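PDB 3ZED: RNA-directed RNA polymerase from Infectious pancreatic necrosis virus, which probably copies the viral RNA genome from ribonucleoside triphosphates as an RNA-dependent RNA polymerase, found both free and covalently linked to the genomic RNA. Local coordinates for residues P62-A76 and K90-P104. Residues are numbered along the deposited sequence; the frame is centred on the assembly and turned at random.
Sequences PRAIPTMVELETDAA and KDTVSVPEGTTAFYP
Strand 65-72 and residues 92-102 form a two-stranded antiparallel ribbon, with 92-98 and 101-102 pairing in turn with the same edge of 65-72. Residues 96-100 loop out opposite Thr-67, starting with an inverse gamma turn at Pro-96. Leu-71 with Val-93 and Val-69 with Val-95 are hydrogen-bonded pairs. The shortest bond runs from Val-93 N to Leu-71 O, 2.7 Å. Thr-67 O takes a bond from Gly-98 N at 2.9 Å, in the carbonyl plane, while Thr-67 N gives one to Thr-100 O. The hydroxyls of Thr-67 and Thr-100 also bond, OG1 to OG1 3.0 Å. Beyond the loop, Ile-65 and Phe-102 exchange two backbone bonds. The Phe-102 side chain leans over Ile-65, with CG lodged between its own N and carbonyl carbon (chi1 72°). Ile-65 CB sits over one ring face, toward the rim, and Met-68 CE lies at the ring edge. Met-68 lies alongside Pro-96, CE to CG 3.8 Å, its chain bent at chi2 (-54°). Helix 260-278 borders the outer edge of 92-95: Ser-94 N bonds to Glu-262, and Val-95 and Pro-96 touch Val-265 and Leu-266. Ser-94 O accepts a bond from the hydroxyl of Tyr-251, a residue of the predicted GTP site, placing the ribbon beside it. The Glu-70 chain bends about CB-CG, and Thr-92 OG1 meets OE2 from above the carboxylate plane. At the far end, Glu-72 holds the N-cap position of helix 73-76. Thr-73 closes the ladder with two bonds, N to Asp-91 O at 3.0 Å and OG1 to Lys-90 O at 2.8 Å, each donor standing above the carbonyl plane.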
# COMPACT_ATOMS: atom_id res chain seq x y z
N PRO B 62 29.69 -1.09 0.19
CA PRO B 62 28.93 -1.26 -1.06
C PRO B 62 29.20 -2.58 -1.77
O PRO B 62 30.35 -3.04 -1.86
CB PRO B 62 29.36 -0.06 -1.91
CG PRO B 62 30.67 0.38 -1.35
CD PRO B 62 30.63 0.04 0.11
N ARG B 63 28.11 -3.19 -2.25
CA ARG B 63 28.17 -4.44 -2.99
C ARG B 63 28.05 -4.13 -4.49
O ARG B 63 27.43 -3.13 -4.86
CB ARG B 63 27.10 -5.41 -2.52
CG ARG B 63 27.24 -5.79 -1.05
CD ARG B 63 25.89 -5.88 -0.35
NE ARG B 63 25.12 -4.64 -0.48
CZ ARG B 63 23.90 -4.45 0.01
NH1 ARG B 63 23.28 -5.42 0.66
NH2 ARG B 63 23.28 -3.29 -0.17
N ALA B 64 28.68 -4.95 -5.33
CA ALA B 64 28.72 -4.75 -6.77
C ALA B 64 27.83 -5.76 -7.53
O ALA B 64 27.57 -6.85 -7.04
CB ALA B 64 30.16 -4.84 -7.26
N ILE B 65 27.39 -5.38 -8.73
CA ILE B 65 26.55 -6.22 -9.58
C ILE B 65 27.39 -6.67 -10.77
O ILE B 65 28.07 -5.81 -11.34
CB ILE B 65 25.28 -5.42 -10.03
CG1 ILE B 65 24.37 -5.10 -8.84
CG2 ILE B 65 24.51 -6.13 -11.16
CD1 ILE B 65 23.38 -3.95 -9.04
N PRO B 66 27.36 -7.96 -11.21
CA PRO B 66 28.16 -8.34 -12.39
C PRO B 66 27.72 -7.57 -13.64
O PRO B 66 26.54 -7.18 -13.75
CB PRO B 66 27.90 -9.85 -12.52
CG PRO B 66 27.40 -10.28 -11.19
CD PRO B 66 26.61 -9.12 -10.68
N THR B 67 28.67 -7.32 -14.57
CA THR B 67 28.41 -6.56 -15.79
C THR B 67 27.38 -7.28 -16.68
O THR B 67 27.35 -8.52 -16.71
CB THR B 67 29.72 -6.20 -16.49
OG1 THR B 67 30.49 -7.38 -16.74
CG2 THR B 67 30.56 -5.25 -15.67
N MET B 68 26.46 -6.50 -17.30
CA MET B 68 25.38 -7.03 -18.14
C MET B 68 25.92 -7.74 -19.36
O MET B 68 26.86 -7.26 -20.00
CB MET B 68 24.38 -5.94 -18.58
CG MET B 68 23.58 -5.35 -17.46
SD MET B 68 22.70 -6.57 -16.45
CE MET B 68 22.53 -5.66 -14.96
N VAL B 69 25.29 -8.87 -19.69
CA VAL B 69 25.60 -9.72 -20.84
C VAL B 69 24.35 -9.82 -21.70
O VAL B 69 23.29 -10.21 -21.20
CB VAL B 69 26.11 -11.11 -20.41
CG1 VAL B 69 26.23 -12.06 -21.60
CG2 VAL B 69 27.44 -11.00 -19.66
N GLU B 70 24.46 -9.45 -22.98
CA GLU B 70 23.35 -9.53 -23.92
C GLU B 70 23.19 -11.00 -24.41
O GLU B 70 23.97 -11.46 -25.24
CB GLU B 70 23.59 -8.54 -25.09
CG GLU B 70 22.41 -8.35 -26.02
CD GLU B 70 21.90 -6.93 -26.15
OE1 GLU B 70 22.64 -6.07 -26.69
OE2 GLU B 70 20.75 -6.67 -25.72
N LEU B 71 22.19 -11.73 -23.85
CA LEU B 71 21.86 -13.12 -24.18
C LEU B 71 20.63 -13.18 -25.07
O LEU B 71 19.81 -12.26 -25.06
CB LEU B 71 21.59 -13.94 -22.90
CG LEU B 71 22.72 -14.24 -21.92
CD1 LEU B 71 22.25 -15.21 -20.87
CD2 LEU B 71 23.91 -14.86 -22.60
N GLU B 72 20.47 -14.28 -25.81
CA GLU B 72 19.32 -14.54 -26.66
C GLU B 72 18.15 -14.96 -25.77
O GLU B 72 18.29 -15.92 -25.00
CB GLU B 72 19.68 -15.62 -27.71
CG GLU B 72 18.63 -15.86 -28.77
CD GLU B 72 18.85 -17.07 -29.66
OE1 GLU B 72 19.40 -18.09 -29.18
OE2 GLU B 72 18.44 -17.01 -30.84
N THR B 73 17.02 -14.23 -25.82
CA THR B 73 15.81 -14.51 -25.01
C THR B 73 15.34 -15.96 -25.23
O THR B 73 14.93 -16.60 -24.25
CB THR B 73 14.71 -13.50 -25.30
OG1 THR B 73 15.28 -12.19 -25.29
CG2 THR B 73 13.59 -13.54 -24.27
N ASP B 74 15.45 -16.49 -26.48
CA ASP B 74 15.11 -17.87 -26.84
C ASP B 74 15.94 -18.87 -26.04
O ASP B 74 15.42 -19.92 -25.67
CB ASP B 74 15.33 -18.11 -28.35
CG ASP B 74 14.48 -17.26 -29.28
OD1 ASP B 74 13.49 -16.67 -28.80
OD2 ASP B 74 14.79 -17.21 -30.49
N ALA B 75 17.23 -18.54 -25.77
CA ALA B 75 18.12 -19.40 -25.00
C ALA B 75 17.80 -19.31 -23.50
O ALA B 75 17.76 -20.34 -22.83
CB ALA B 75 19.57 -19.02 -25.24
N ALA B 76 17.57 -18.08 -22.99
CA ALA B 76 17.29 -17.85 -21.57
C ALA B 76 15.89 -18.29 -21.17
O ALA B 76 15.72 -18.82 -20.07
CB ALA B 76 17.49 -16.38 -21.22
N LYS B 90 11.47 -8.84 -26.11
CA LYS B 90 12.65 -8.50 -26.91
C LYS B 90 13.40 -9.78 -27.30
O LYS B 90 13.30 -10.77 -26.57
CB LYS B 90 13.58 -7.56 -26.12
CG LYS B 90 13.02 -6.16 -25.90
CD LYS B 90 14.00 -5.29 -25.14
CE LYS B 90 13.45 -3.93 -24.79
NZ LYS B 90 12.43 -3.97 -23.70
N ASP B 91 14.13 -9.77 -28.43
CA ASP B 91 14.89 -10.94 -28.91
C ASP B 91 16.17 -11.17 -28.07
O ASP B 91 16.72 -12.27 -28.08
CB ASP B 91 15.24 -10.79 -30.40
CG ASP B 91 16.13 -9.61 -30.71
OD1 ASP B 91 15.71 -8.46 -30.45
OD2 ASP B 91 17.26 -9.83 -31.21
N THR B 92 16.61 -10.13 -27.34
CA THR B 92 17.78 -10.18 -26.46
C THR B 92 17.41 -9.80 -25.03
O THR B 92 16.49 -9.00 -24.82
CB THR B 92 18.92 -9.29 -26.96
OG1 THR B 92 18.44 -7.95 -27.11
CG2 THR B 92 19.54 -9.80 -28.26
N VAL B 93 18.14 -10.37 -24.06
CA VAL B 93 17.94 -10.13 -22.63
C VAL B 93 19.32 -9.78 -21.99
O VAL B 93 20.30 -10.48 -22.24
CB VAL B 93 17.21 -11.34 -21.95
CG1 VAL B 93 18.05 -12.62 -21.92
CG2 VAL B 93 16.71 -10.99 -20.56
N SER B 94 19.39 -8.67 -21.24
CA SER B 94 20.63 -8.25 -20.58
C SER B 94 20.64 -8.77 -19.14
O SER B 94 19.76 -8.43 -18.36
CB SER B 94 20.79 -6.73 -20.64
OG SER B 94 19.66 -6.09 -20.06
N VAL B 95 21.59 -9.66 -18.82
CA VAL B 95 21.64 -10.31 -17.50
C VAL B 95 22.99 -10.08 -16.78
O VAL B 95 24.03 -10.05 -17.45
CB VAL B 95 21.29 -11.82 -17.58
CG1 VAL B 95 19.84 -12.03 -18.00
CG2 VAL B 95 22.24 -12.57 -18.51
N PRO B 96 23.00 -9.91 -15.43
CA PRO B 96 24.27 -9.69 -14.72
C PRO B 96 25.06 -11.00 -14.60
O PRO B 96 24.93 -11.71 -13.60
CB PRO B 96 23.84 -9.13 -13.36
CG PRO B 96 22.33 -9.06 -13.38
CD PRO B 96 21.85 -9.91 -14.49
N GLU B 97 25.86 -11.32 -15.63
CA GLU B 97 26.64 -12.55 -15.73
C GLU B 97 28.14 -12.32 -15.99
O GLU B 97 28.91 -13.29 -15.95
CB GLU B 97 26.09 -13.41 -16.88
CG GLU B 97 25.15 -14.52 -16.46
CD GLU B 97 24.61 -15.37 -17.59
OE1 GLU B 97 25.38 -15.70 -18.53
OE2 GLU B 97 23.41 -15.75 -17.53
N GLY B 98 28.53 -11.08 -16.27
CA GLY B 98 29.90 -10.68 -16.60
C GLY B 98 30.97 -11.03 -15.59
O GLY B 98 30.67 -11.20 -14.40
N THR B 99 32.23 -11.11 -16.05
CA THR B 99 33.40 -11.45 -15.24
C THR B 99 33.85 -10.26 -14.40
O THR B 99 34.52 -10.43 -13.38
CB THR B 99 34.55 -12.01 -16.11
OG1 THR B 99 34.75 -11.18 -17.25
CG2 THR B 99 34.29 -13.44 -16.55
N THR B 100 33.45 -9.05 -14.82
CA THR B 100 33.71 -7.79 -14.12
C THR B 100 32.41 -7.35 -13.45
O THR B 100 31.35 -7.91 -13.74
CB THR B 100 34.26 -6.75 -15.10
OG1 THR B 100 33.35 -6.61 -16.20
CG2 THR B 100 35.64 -7.11 -15.63
N ALA B 101 32.48 -6.39 -12.53
CA ALA B 101 31.30 -5.92 -11.81
C ALA B 101 31.22 -4.40 -11.78
O ALA B 101 32.17 -3.71 -12.18
CB ALA B 101 31.32 -6.47 -10.39
N PHE B 102 30.07 -3.87 -11.32
CA PHE B 102 29.87 -2.44 -11.21
C PHE B 102 29.09 -2.08 -9.95
O PHE B 102 28.19 -2.82 -9.54
CB PHE B 102 29.17 -1.87 -12.46
CG PHE B 102 27.70 -2.22 -12.62
CD1 PHE B 102 27.30 -3.37 -13.28
CD2 PHE B 102 26.71 -1.36 -12.13
CE1 PHE B 102 25.95 -3.69 -13.41
CE2 PHE B 102 25.34 -1.68 -12.27
CZ PHE B 102 24.97 -2.83 -12.91
N TYR B 103 29.40 -0.90 -9.38
CA TYR B 103 28.65 -0.36 -8.24
C TYR B 103 27.48 0.44 -8.78
O TYR B 103 27.69 1.36 -9.56
CB TYR B 103 29.53 0.48 -7.32
CG TYR B 103 30.55 -0.35 -6.59
CD1 TYR B 103 30.19 -1.14 -5.50
CD2 TYR B 103 31.88 -0.36 -6.99
CE1 TYR B 103 31.12 -1.93 -4.84
CE2 TYR B 103 32.83 -1.14 -6.32
CZ TYR B 103 32.44 -1.92 -5.25
OH TYR B 103 33.36 -2.69 -4.58
N PRO B 104 26.23 0.07 -8.43
CA PRO B 104 25.08 0.82 -8.96
C PRO B 104 25.00 2.24 -8.37
O PRO B 104 25.48 2.50 -7.25
CB PRO B 104 23.89 -0.04 -8.55
CG PRO B 104 24.35 -0.74 -7.30
CD PRO B 104 25.79 -1.02 -7.52